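Esterase (Uncultured bacterium, PDB 5EGN) probably hydrolyses the lactone ring of N-acyl homoserine lactones, quorum-sensing signals, and other carboxylic esters as an alpha/beta-hydrolase esterase. Local coordinates at residues G143-G148 / D214-V219; E147-A152 / G241-L246; V208-E213 / A220-L225. The protein carries 2 engineered substitutions. All coordinates share one frame; numbering follows the deposited sequence.

Contact 1. Residues G143-G148 / D214-V219; sequences GGLLEG and DLVTTV. Engineered in segment 214-219: Val216 (natural residue Ala).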
ATOM      1  N   GLY A 143      -9.975  12.109  15.076  1.00 39.65           N
ATOM      2  CA  GLY A 143     -10.490  10.775  15.337  1.00 38.50           C
ATOM      3  C   GLY A 143     -12.007  10.756  15.271  1.00 38.27           C
ATOM      4  O   GLY A 143     -12.614   9.909  14.601  1.00 38.00           O
ATOM      5  N   GLY A 144     -12.618  11.712  15.965  1.00 38.11           N
ATOM      6  CA  GLY A 144     -14.058  11.879  15.933  1.00 37.81           C
ATOM      7  C   GLY A 144     -14.597  12.020  14.521  1.00 37.53           C
ATOM      8  O   GLY A 144     -15.647  11.470  14.193  1.00 37.75           O
ATOM      9  N   LEU A 145     -13.875  12.757  13.682  1.00 37.59           N
ATOM     10  CA  LEU A 145     -14.265  12.916  12.285  1.00 36.68           C
ATOM     11  C   LEU A 145     -14.138  11.599  11.528  1.00 36.24           C
ATOM     12  O   LEU A 145     -14.947  11.289  10.655  1.00 34.81           O
ATOM     13  CB  LEU A 145     -13.415  13.993  11.608  1.00 37.14           C
ATOM     14  CG  LEU A 145     -13.706  14.296  10.136  1.00 35.80           C
ATOM     15  CD1 LEU A 145     -13.801  15.793   9.929  1.00 36.70           C
ATOM     16  CD2 LEU A 145     -12.632  13.708   9.234  1.00 35.58           C
ATOM     17  N   LEU A 146     -13.118  10.822  11.877  1.00 38.14           N
ATOM     18  CA  LEU A 146     -12.837   9.576  11.178  1.00 36.68           C
ATOM     19  C   LEU A 146     -13.819   8.470  11.534  1.00 36.10           C
ATOM     20  O   LEU A 146     -13.995   7.520  10.770  1.00 35.12           O
ATOM     21  CB  LEU A 146     -11.407   9.120  11.463  1.00 36.47           C
ATOM     22  CG  LEU A 146     -10.524   9.195  10.219  1.00 34.91           C
ATOM     23  CD1 LEU A 146     -10.679  10.547   9.543  1.00 36.53           C
ATOM     24  CD2 LEU A 146      -9.076   8.939  10.572  1.00 33.25           C
ATOM     25  N   GLU A 147     -14.466   8.592  12.689  1.00 37.21           N
ATOM     26  CA  GLU A 147     -15.507   7.631  13.047  1.00 38.45           C
ATOM     27  C   GLU A 147     -16.751   7.783  12.167  1.00 36.95           C
ATOM     28  O   GLU A 147     -17.640   6.932  12.186  1.00 39.43           O
ATOM     29  CB  GLU A 147     -15.879   7.769  14.523  1.00 40.93           C
ATOM     30  CG  GLU A 147     -14.946   7.003  15.446  1.00 44.13           C
ATOM     31  CD  GLU A 147     -15.243   7.230  16.913  1.00 56.12           C
ATOM     32  OE1 GLU A 147     -16.135   8.045  17.225  1.00 51.77           O
ATOM     33  OE2 GLU A 147     -14.583   6.587  17.756  1.00 61.92           O
ATOM     34  N   GLY A 148     -16.806   8.859  11.390  1.00 35.27           N
ATOM     35  CA  GLY A 148     -17.901   9.072  10.461  1.00 32.72           C
ATOM     36  C   GLY A 148     -17.472   8.856   9.022  1.00 31.16           C
ATOM     37  O   GLY A 148     -18.226   9.136   8.090  1.00 29.03           O
ATOM     38  N   ASP A 214     -21.164   8.060   4.491  1.00 26.88           N
ATOM     39  CA  ASP A 214     -20.082   9.027   4.634  1.00 26.76           C
ATOM     40  C   ASP A 214     -20.600  10.310   5.279  1.00 26.24           C
ATOM     41  O   ASP A 214     -21.512  10.960   4.763  1.00 26.02           O
ATOM     42  CB  ASP A 214     -19.435   9.327   3.281  1.00 26.04           C
ATOM     43  CG  ASP A 214     -18.124  10.090   3.411  1.00 25.83           C
ATOM     44  OD1 ASP A 214     -17.819  10.604   4.509  1.00 25.93           O
ATOM     45  OD2 ASP A 214     -17.393  10.181   2.403  1.00 25.48           O
ATOM     46  N   LEU A 215     -20.007  10.661   6.418  1.00 26.86           N
ATOM     47  CA  LEU A 215     -20.388  11.851   7.175  1.00 26.69           C
ATOM     48  C   LEU A 215     -19.298  12.918   7.078  1.00 25.91           C
ATOM     49  O   LEU A 215     -19.553  14.096   7.337  1.00 25.50           O
ATOM     50  CB  LEU A 215     -20.664  11.488   8.638  1.00 27.81           C
ATOM     51  CG  LEU A 215     -21.890  10.605   8.848  1.00 27.51           C
ATOM     52  CD1 LEU A 215     -21.957  10.054  10.260  1.00 27.14           C
ATOM     53  CD2 LEU A 215     -23.142  11.394   8.536  1.00 26.46           C
ATOM     54  N   VAL A 216     -18.092  12.494   6.700  1.00 26.47           N
ATOM     55  CA  VAL A 216     -16.982  13.397   6.402  1.00 26.28           C
ATOM     56  C   VAL A 216     -17.280  14.177   5.123  1.00 26.59           C
ATOM     57  O   VAL A 216     -17.101  15.397   5.065  1.00 26.93           O
ATOM     58  CB  VAL A 216     -15.659  12.619   6.229  1.00 28.04           C
ATOM     59  CG1 VAL A 216     -14.545  13.530   5.754  1.00 28.40           C
ATOM     60  CG2 VAL A 216     -15.274  11.948   7.534  1.00 30.75           C
ATOM     61  N   THR A 217     -17.712  13.444   4.098  1.00 26.61           N
ATOM     62  CA  THR A 217     -18.234  14.030   2.873  1.00 26.19           C
ATOM     63  C   THR A 217     -19.651  13.484   2.669  1.00 25.88           C
ATOM     64  O   THR A 217     -19.842  12.313   2.306  1.00 25.94           O
ATOM     65  CB  THR A 217     -17.322  13.731   1.656  1.00 25.86           C
ATOM     66  OG1 THR A 217     -16.337  14.765   1.545  1.00 26.48           O
ATOM     67  CG2 THR A 217     -18.116  13.691   0.356  1.00 27.87           C
ATOM     68  N   THR A 218     -20.645  14.326   2.949  1.00 26.11           N
ATOM     69  CA  THR A 218     -22.034  13.892   2.930  1.00 25.85           C
ATOM     70  C   THR A 218     -22.519  13.631   1.510  1.00 25.33           C
ATOM     71  O   THR A 218     -21.906  14.078   0.542  1.00 25.72           O
ATOM     72  CB  THR A 218     -22.958  14.925   3.605  1.00 25.83           C
ATOM     73  OG1 THR A 218     -23.009  16.130   2.831  1.00 29.02           O
ATOM     74  CG2 THR A 218     -22.480  15.253   5.017  1.00 25.30           C
ATOM     75  N   VAL A 219     -23.616  12.891   1.394  1.00 24.96           N
ATOM     76  CA  VAL A 219     -24.188  12.583   0.093  1.00 25.34           C
ATOM     77  C   VAL A 219     -24.560  13.879  -0.617  1.00 24.74           C
ATOM     78  O   VAL A 219     -24.376  14.008  -1.826  1.00 24.31           O
ATOM     79  CB  VAL A 219     -25.418  11.661   0.221  1.00 24.37           C
ATOM     80  CG1 VAL A 219     -26.125  11.513  -1.119  1.00 24.74           C
ATOM     81  CG2 VAL A 219     -24.994  10.304   0.746  1.00 25.10           C
TER

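Contact 2. Residues E147-A152 / G241-L246; sequences EGAVSA and GHFYQL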
ATOM      1  N   GLU A 147     -14.466   8.592  12.689  1.00 37.21           N
ATOM      2  CA  GLU A 147     -15.507   7.631  13.047  1.00 38.45           C
ATOM      3  C   GLU A 147     -16.751   7.783  12.167  1.00 36.95           C
ATOM      4  O   GLU A 147     -17.640   6.932  12.186  1.00 39.43           O
ATOM      5  CB  GLU A 147     -15.879   7.769  14.523  1.00 40.93           C
ATOM      6  CG  GLU A 147     -14.946   7.003  15.446  1.00 44.13           C
ATOM      7  CD  GLU A 147     -15.243   7.230  16.913  1.00 56.12           C
ATOM      8  OE1 GLU A 147     -16.135   8.045  17.225  1.00 51.77           O
ATOM      9  OE2 GLU A 147     -14.583   6.587  17.756  1.00 61.92           O
ATOM     10  N   GLY A 148     -16.806   8.859  11.390  1.00 35.27           N
ATOM     11  CA  GLY A 148     -17.901   9.072  10.461  1.00 32.72           C
ATOM     12  C   GLY A 148     -17.472   8.856   9.022  1.00 31.16           C
ATOM     13  O   GLY A 148     -18.226   9.136   8.090  1.00 29.03           O
ATOM     14  N   ALA A 149     -16.256   8.346   8.844  1.00 31.74           N
ATOM     15  CA  ALA A 149     -15.682   8.154   7.516  1.00 29.87           C
ATOM     16  C   ALA A 149     -15.848   6.725   7.013  1.00 28.45           C
ATOM     17  O   ALA A 149     -15.636   6.448   5.832  1.00 27.37           O
ATOM     18  CB  ALA A 149     -14.211   8.533   7.522  1.00 30.18           C
ATOM     19  N   VAL A 150     -16.216   5.815   7.907  1.00 29.11           N
ATOM     20  CA  VAL A 150     -16.422   4.426   7.522  1.00 28.06           C
ATOM     21  C   VAL A 150     -17.818   3.956   7.911  1.00 27.79           C
ATOM     22  O   VAL A 150     -18.383   4.414   8.904  1.00 28.70           O
ATOM     23  CB  VAL A 150     -15.367   3.498   8.157  1.00 28.49           C
ATOM     24  CG1 VAL A 150     -14.017   3.687   7.481  1.00 27.18           C
ATOM     25  CG2 VAL A 150     -15.262   3.752   9.653  1.00 29.94           C
ATOM     26  N   SER A 151     -18.374   3.045   7.121  1.00 27.29           N
ATOM     27  CA  SER A 151     -19.708   2.526   7.386  1.00 28.39           C
ATOM     28  C   SER A 151     -19.693   1.587   8.584  1.00 28.60           C
ATOM     29  O   SER A 151     -18.630   1.141   9.019  1.00 28.79           O
ATOM     30  CB  SER A 151     -20.263   1.803   6.158  1.00 27.97           C
ATOM     31  OG  SER A 151     -19.581   0.583   5.930  1.00 27.72           O
ATOM     32  N   ALA A 152     -20.875   1.297   9.117  1.00 28.10           N
ATOM     33  CA  ALA A 152     -21.008   0.375  10.236  1.00 28.66           C
ATOM     34  C   ALA A 152     -20.550  -1.020   9.829  1.00 29.48           C
ATOM     35  O   ALA A 152     -19.878  -1.717  10.593  1.00 29.81           O
ATOM     36  CB  ALA A 152     -22.447   0.343  10.732  1.00 27.65           C
ATOM     37  N   GLY A 241     -18.491   4.295   3.465  1.00 26.38           N
ATOM     38  CA  GLY A 241     -18.251   5.645   3.944  1.00 26.96           C
ATOM     39  C   GLY A 241     -17.352   6.440   3.008  1.00 25.49           C
ATOM     40  O   GLY A 241     -17.706   6.681   1.854  1.00 25.11           O
ATOM     41  N   HIS A 242     -16.181   6.837   3.499  1.00 25.10           N
ATOM     42  CA  HIS A 242     -15.288   7.734   2.767  1.00 25.34           C
ATOM     43  C   HIS A 242     -14.319   6.994   1.852  1.00 24.60           C
ATOM     44  O   HIS A 242     -13.770   7.577   0.919  1.00 24.07           O
ATOM     45  CB  HIS A 242     -14.496   8.601   3.753  1.00 25.64           C
ATOM     46  CG  HIS A 242     -14.042   9.911   3.188  1.00 25.39           C
ATOM     47  ND1 HIS A 242     -14.921  10.847   2.681  1.00 25.76           N
ATOM     48  CD2 HIS A 242     -12.808  10.453   3.066  1.00 25.49           C
ATOM     49  CE1 HIS A 242     -14.246  11.902   2.265  1.00 25.47           C
ATOM     50  NE2 HIS A 242     -12.961  11.688   2.487  1.00 26.04           N
ATOM     51  N   PHE A 243     -14.112   5.709   2.114  1.00 24.97           N
ATOM     52  CA  PHE A 243     -13.067   4.969   1.419  1.00 24.40           C
ATOM     53  C   PHE A 243     -13.590   3.741   0.681  1.00 24.47           C
ATOM     54  O   PHE A 243     -13.314   2.609   1.070  1.00 28.54           O
ATOM     55  CB  PHE A 243     -11.980   4.557   2.412  1.00 24.27           C
ATOM     56  CG  PHE A 243     -11.567   5.660   3.344  1.00 23.95           C
ATOM     57  CD1 PHE A 243     -10.670   6.632   2.935  1.00 23.92           C
ATOM     58  CD2 PHE A 243     -12.080   5.726   4.629  1.00 24.33           C
ATOM     59  CE1 PHE A 243     -10.290   7.649   3.793  1.00 24.33           C
ATOM     60  CE2 PHE A 243     -11.705   6.739   5.490  1.00 24.36           C
ATOM     61  CZ  PHE A 243     -10.810   7.702   5.071  1.00 24.31           C
ATOM     62  N   TYR A 244     -14.333   3.979  -0.396  1.00 24.58           N
ATOM     63  CA  TYR A 244     -14.879   2.909  -1.226  1.00 24.87           C
ATOM     64  C   TYR A 244     -13.784   1.981  -1.754  1.00 24.67           C
ATOM     65  O   TYR A 244     -13.990   0.774  -1.876  1.00 24.39           O
ATOM     66  CB  TYR A 244     -15.671   3.506  -2.394  1.00 25.24           C
ATOM     67  CG  TYR A 244     -16.537   2.522  -3.151  1.00 26.53           C
ATOM     68  CD1 TYR A 244     -16.914   1.311  -2.586  1.00 27.24           C
ATOM     69  CD2 TYR A 244     -16.977   2.807  -4.438  1.00 26.64           C
ATOM     70  CE1 TYR A 244     -17.704   0.413  -3.280  1.00 28.18           C
ATOM     71  CE2 TYR A 244     -17.766   1.917  -5.138  1.00 27.64           C
ATOM     72  CZ  TYR A 244     -18.128   0.723  -4.556  1.00 28.79           C
ATOM     73  OH  TYR A 244     -18.915  -0.165  -5.253  1.00 29.88           O
ATOM     74  N   GLN A 245     -12.618   2.545  -2.055  1.00 24.78           N
ATOM     75  CA  GLN A 245     -11.532   1.764  -2.640  1.00 23.75           C
ATOM     76  C   GLN A 245     -10.921   0.795  -1.630  1.00 23.12           C
ATOM     77  O   GLN A 245     -10.216  -0.139  -2.006  1.00 22.85           O
ATOM     78  CB  GLN A 245     -10.444   2.685  -3.207  1.00 22.75           C
ATOM     79  CG  GLN A 245      -9.509   3.289  -2.172  1.00 22.20           C
ATOM     80  CD  GLN A 245     -10.029   4.589  -1.595  1.00 22.80           C
ATOM     81  OE1 GLN A 245     -11.147   4.655  -1.091  1.00 23.43           O
ATOM     82  NE2 GLN A 245      -9.217   5.637  -1.675  1.00 22.61           N
ATOM     83  N   LEU A 246     -11.201   1.016  -0.349  1.00 23.44           N
ATOM     84  CA  LEU A 246     -10.711   0.128   0.702  1.00 23.59           C
ATOM     85  C   LEU A 246     -11.833  -0.702   1.323  1.00 24.02           C
ATOM     86  O   LEU A 246     -11.625  -1.856   1.698  1.00 23.87           O
ATOM     87  CB  LEU A 246     -10.000   0.927   1.795  1.00 23.28           C
ATOM     88  CG  LEU A 246      -8.546   1.315   1.529  1.00 21.94           C
ATOM     89  CD1 LEU A 246      -7.952   1.998   2.751  1.00 21.56           C
ATOM     90  CD2 LEU A 246      -7.730   0.092   1.144  1.00 21.37           C
TER

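Contact 3. Residues V208-E213 / A220-L225; sequences VVAGEE and ANNQLL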
ATOM      1  N   VAL A 208     -19.067  10.832 -10.355  1.00 26.95           N
ATOM      2  CA  VAL A 208     -18.968  11.137  -8.933  1.00 25.94           C
ATOM      3  C   VAL A 208     -19.497   9.966  -8.115  1.00 26.31           C
ATOM      4  O   VAL A 208     -20.608   9.490  -8.344  1.00 26.24           O
ATOM      5  CB  VAL A 208     -19.742  12.417  -8.569  1.00 26.26           C
ATOM      6  CG1 VAL A 208     -19.536  12.765  -7.104  1.00 26.30           C
ATOM      7  CG2 VAL A 208     -19.298  13.570  -9.453  1.00 26.68           C
ATOM      8  N   VAL A 209     -18.692   9.495  -7.168  1.00 26.78           N
ATOM      9  CA  VAL A 209     -19.053   8.327  -6.373  1.00 25.91           C
ATOM     10  C   VAL A 209     -19.091   8.662  -4.887  1.00 25.49           C
ATOM     11  O   VAL A 209     -18.118   9.167  -4.328  1.00 24.71           O
ATOM     12  CB  VAL A 209     -18.071   7.167  -6.607  1.00 26.03           C
ATOM     13  CG1 VAL A 209     -18.547   5.917  -5.885  1.00 26.38           C
ATOM     14  CG2 VAL A 209     -17.919   6.903  -8.095  1.00 26.26           C
ATOM     15  N   ALA A 210     -20.223   8.372  -4.254  1.00 25.64           N
ATOM     16  CA  ALA A 210     -20.429   8.724  -2.856  1.00 25.79           C
ATOM     17  C   ALA A 210     -20.866   7.526  -2.023  1.00 26.64           C
ATOM     18  O   ALA A 210     -21.652   6.694  -2.476  1.00 25.79           O
ATOM     19  CB  ALA A 210     -21.457   9.832  -2.746  1.00 25.57           C
ATOM     20  N   GLY A 211     -20.350   7.445  -0.801  1.00 26.48           N
ATOM     21  CA  GLY A 211     -20.780   6.431   0.142  1.00 26.78           C
ATOM     22  C   GLY A 211     -22.010   6.907   0.889  1.00 28.26           C
ATOM     23  O   GLY A 211     -22.101   8.075   1.262  1.00 32.73           O
ATOM     24  N   GLU A 212     -22.961   6.003   1.104  1.00 28.99           N
ATOM     25  CA  GLU A 212     -24.211   6.349   1.773  1.00 30.58           C
ATOM     26  C   GLU A 212     -23.990   6.819   3.209  1.00 30.32           C
ATOM     27  O   GLU A 212     -24.658   7.742   3.678  1.00 29.51           O
ATOM     28  CB  GLU A 212     -25.161   5.151   1.762  1.00 32.81           C
ATOM     29  CG  GLU A 212     -26.483   5.392   2.467  1.00 36.75           C
ATOM     30  CD  GLU A 212     -27.131   4.106   2.935  1.00 41.96           C
ATOM     31  OE1 GLU A 212     -26.431   3.072   2.976  1.00 47.44           O
ATOM     32  OE2 GLU A 212     -28.335   4.127   3.265  1.00 60.18           O
ATOM     33  N   GLU A 213     -23.049   6.187   3.901  1.00 29.49           N
ATOM     34  CA  GLU A 213     -22.819   6.476   5.313  1.00 28.37           C
ATOM     35  C   GLU A 213     -21.664   7.441   5.554  1.00 27.41           C
ATOM     36  O   GLU A 213     -21.231   7.622   6.694  1.00 27.93           O
ATOM     37  CB  GLU A 213     -22.558   5.181   6.081  1.00 28.39           C
ATOM     38  CG  GLU A 213     -23.728   4.224   6.101  1.00 29.37           C
ATOM     39  CD  GLU A 213     -23.477   3.028   6.994  1.00 28.01           C
ATOM     40  OE1 GLU A 213     -22.903   3.213   8.087  1.00 27.33           O
ATOM     41  OE2 GLU A 213     -23.845   1.903   6.600  1.00 28.21           O
ATOM     42  N   ALA A 220     -25.054  14.845   0.150  1.00 24.44           N
ATOM     43  CA  ALA A 220     -25.395  16.158  -0.383  1.00 25.08           C
ATOM     44  C   ALA A 220     -24.177  16.849  -0.997  1.00 24.97           C
ATOM     45  O   ALA A 220     -24.281  17.491  -2.046  1.00 24.70           O
ATOM     46  CB  ALA A 220     -26.004  17.026   0.708  1.00 24.32           C
ATOM     47  N   ASN A 221     -23.025  16.706  -0.347  1.00 25.26           N
ATOM     48  CA  ASN A 221     -21.789  17.318  -0.829  1.00 24.67           C
ATOM     49  C   ASN A 221     -21.374  16.792  -2.203  1.00 24.44           C
ATOM     50  O   ASN A 221     -20.984  17.567  -3.075  1.00 26.08           O
ATOM     51  CB  ASN A 221     -20.653  17.099   0.174  1.00 25.63           C
ATOM     52  CG  ASN A 221     -20.887  17.816   1.491  1.00 25.72           C
ATOM     53  OD1 ASN A 221     -20.684  17.248   2.564  1.00 25.55           O
ATOM     54  ND2 ASN A 221     -21.322  19.068   1.415  1.00 24.86           N
ATOM     55  N   ASN A 222     -21.455  15.480  -2.396  1.00 24.59           N
ATOM     56  CA  ASN A 222     -21.168  14.892  -3.702  1.00 25.08           C
ATOM     57  C   ASN A 222     -22.250  15.240  -4.714  1.00 25.61           C
ATOM     58  O   ASN A 222     -21.975  15.395  -5.903  1.00 29.36           O
ATOM     59  CB  ASN A 222     -21.031  13.373  -3.607  1.00 25.49           C
ATOM     60  CG  ASN A 222     -19.945  12.943  -2.649  1.00 25.24           C
ATOM     61  OD1 ASN A 222     -18.758  12.966  -2.978  1.00 25.07           O
ATOM     62  ND2 ASN A 222     -20.348  12.531  -1.456  1.00 25.69           N
ATOM     63  N   GLN A 223     -23.486  15.348  -4.236  1.00 25.39           N
ATOM     64  CA  GLN A 223     -24.610  15.684  -5.097  1.00 24.85           C
ATOM     65  C   GLN A 223     -24.430  17.067  -5.697  1.00 25.54           C
ATOM     66  O   GLN A 223     -24.760  17.290  -6.856  1.00 26.55           O
ATOM     67  CB  GLN A 223     -25.927  15.609  -4.327  1.00 24.93           C
ATOM     68  CG  GLN A 223     -26.453  14.195  -4.167  1.00 25.27           C
ATOM     69  CD  GLN A 223     -27.660  14.116  -3.263  1.00 24.76           C
ATOM     70  OE1 GLN A 223     -27.963  15.055  -2.529  1.00 25.01           O
ATOM     71  NE2 GLN A 223     -28.363  12.990  -3.314  1.00 24.38           N
ATOM     72  N   LEU A 224     -23.899  17.990  -4.903  1.00 25.70           N
ATOM     73  CA  LEU A 224     -23.615  19.334  -5.389  1.00 25.97           C
ATOM     74  C   LEU A 224     -22.630  19.280  -6.554  1.00 26.34           C
ATOM     75  O   LEU A 224     -22.725  20.060  -7.502  1.00 26.22           O
ATOM     76  CB  LEU A 224     -23.067  20.207  -4.258  1.00 25.55           C
ATOM     77  CG  LEU A 224     -22.746  21.666  -4.581  1.00 26.13           C
ATOM     78  CD1 LEU A 224     -23.187  22.561  -3.440  1.00 27.02           C
ATOM     79  CD2 LEU A 224     -21.264  21.843  -4.837  1.00 26.37           C
ATOM     80  N   LEU A 225     -21.690  18.343  -6.476  1.00 25.68           N
ATOM     81  CA  LEU A 225     -20.710  18.140  -7.537  1.00 26.34           C
ATOM     82  C   LEU A 225     -21.357  17.551  -8.783  1.00 25.92           C
ATOM     83  O   LEU A 225     -21.193  18.073  -9.884  1.00 26.28           O
ATOM     84  CB  LEU A 225     -19.582  17.224  -7.055  1.00 26.07           C
ATOM     85  CG  LEU A 225     -18.320  17.873  -6.485  1.00 26.04           C
ATOM     86  CD1 LEU A 225     -18.661  18.968  -5.488  1.00 26.50           C
ATOM     87  CD2 LEU A 225     -17.434  16.817  -5.840  1.00 25.62           C
TER

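Contact 1. Residues G143-G148 / D214-V219
Leu145, on the helix 138-146, meets Val216 in the loop that follows strand 206-211 of the alpha/beta-hydrolase fold, and their side chains cross at about a right angle. Leu145 has CG anti to its backbone N (chi1 -179°), and from that CG the branch ending in CD2 reaches the valine. Leu145 CD2 lies 3.6 Å from Val216 CG2 and 4.0 Å from Val216 CG1, so one methyl of the leucine rests against both of the valine's. Val216 CG2 also stands 3.2 Å from Leu145 O, beside the backbone of the helix. Val216 is an engineered residue, alanine in the natural protein, and both of these methyls come with the substitution. Its CG2 further packs on Ala149, in the loop after the helix.

Next to this apolar pair the contact is made largely by backbone. Leu215 N donates to Gly148 O over 2.9 Å, with an N-H...O angle of 157°. The side chain of Leu215, an exposed residue, starts beside the same oxygen, its CB 3.4 Å and its CG 4.0 Å from Gly148 O. A beta carbon at 148 would point toward the loop and probably lie close to Leu215 CB, so the lack of a side chain on Gly148 lets the two backbones come near.

The two carboxylate oxygens of Asp214 have different partners. OD2 is hydrogen-bonded to His242 ND1, consistent with the acid and histidine of a catalytic triad whose nucleophile would be Ser93. OD1 closes an Asx motif: it accepts from Thr217 N at 2.9 Å, the N-H coming from above the carboxylate plane, 59° out of it.

Contact 2. Residues E147-A152 / G241-L246
Ala149 lies against His242 and Phe243 where the loop after helix 138-146 passes the histidine loop of the alpha/beta-hydrolase fold. Here the packing is close. His242 N donates to Ala149 O, although the modelled length is too short to be trusted, and Gly241 CA brings a C-H to the same oxygen at 3.3 Å. Glycine suits 241 because a beta carbon would run into Ala149 O and Val150 CA. Alanine is equally apt at 149, its CB touching both Phe243 CE2 at 3.7 Å and His242 CB at 3.8 Å. His242 has CG anti to its backbone N (chi1 -154°), which carries CG away from 147-152. Its ND1 bonds Asp214 and its side chain touches Ser93, consistent with the histidine of a catalytic triad.

The packing is looser farther along. Val150 CG1 reaches only the edge of the Phe243 ring, 4.0 Å from CD2, while Met165 of helix 159-168 also packs on that ring. Ser151 adds little side-chain contact with 241-246; its OG is held by Asp239 O and Glu247. Solvent lies at the ends of 147-152, where Glu147 and Ala152 are exposed. Within the histidine loop, His242 CB sits 3.7 Å above one face of the Phe243 ring, offset toward the rim.

Contact 3. Residues V208-E213 / A220-L225
Asn222 turns CG anti to its carbonyl carbon (chi1 -58°), which puts CG against Ala210 CB, and Val208 holds CG1 anti to its backbone N (chi1 -176°), beside the same asparagine. The two elements belong to a beta-alpha-beta crossover: strand 206-211 leads through a loop into helix 219-228, which runs back along one face of the sheet toward the neighbouring strand 233-237. Strand and helix segments run nearly antiparallel, at 170°, with their axes 8.4 Å apart.

Ala210 and Val208 give the strand an apolar face toward the helix. Ala210 CB meets the flat amide, 3.5 Å from Asn222 CG and 3.2 Å from Asn222 ND2, short distances that a methyl fits. The side chains of Val208 and Asn222 cross obliquely, Val208 CG1 lying 3.9 Å from Asn222 CB. A polar residue is accommodated in this buried interface because Asn222 OD1 accepts a hydrogen bond from Ser118 N, just beyond strand 110-116. An alanine here would probably leave Ser118 N without this acceptor and open a gap over Ala210 CB where the amide lay. One helical turn on, Leu225 packs on Ile115 and extends the apolar layer, where Leu225 CB lies 4.4 Å from Val208 CG2.

Overall arrangement
From the N terminus, contacts 1 and 2 start from one stretch: helix 138-146 and the loop after it supply residues 143-148 and 147-152, sharing Glu147 and Gly148. The chain then runs through further helices to strand 206-211, where contact 3 begins. Contact 1 closes a loop of 65 intervening residues at 214-219, contact 3 a short one of six at 220-225, and contact 2 the longest, of 88, at 241-246. Contacts 1 and 3 therefore cross, while contact 3 falls wholly within the span of contact 2. Contacts 1 and 2 tie the helical region to the probable acid and histidine loops; contact 3 seats a helix on the sheet, and Glu213 OE1, of contact 3, probably hydrogen-bonds Ala152 N of contact 2.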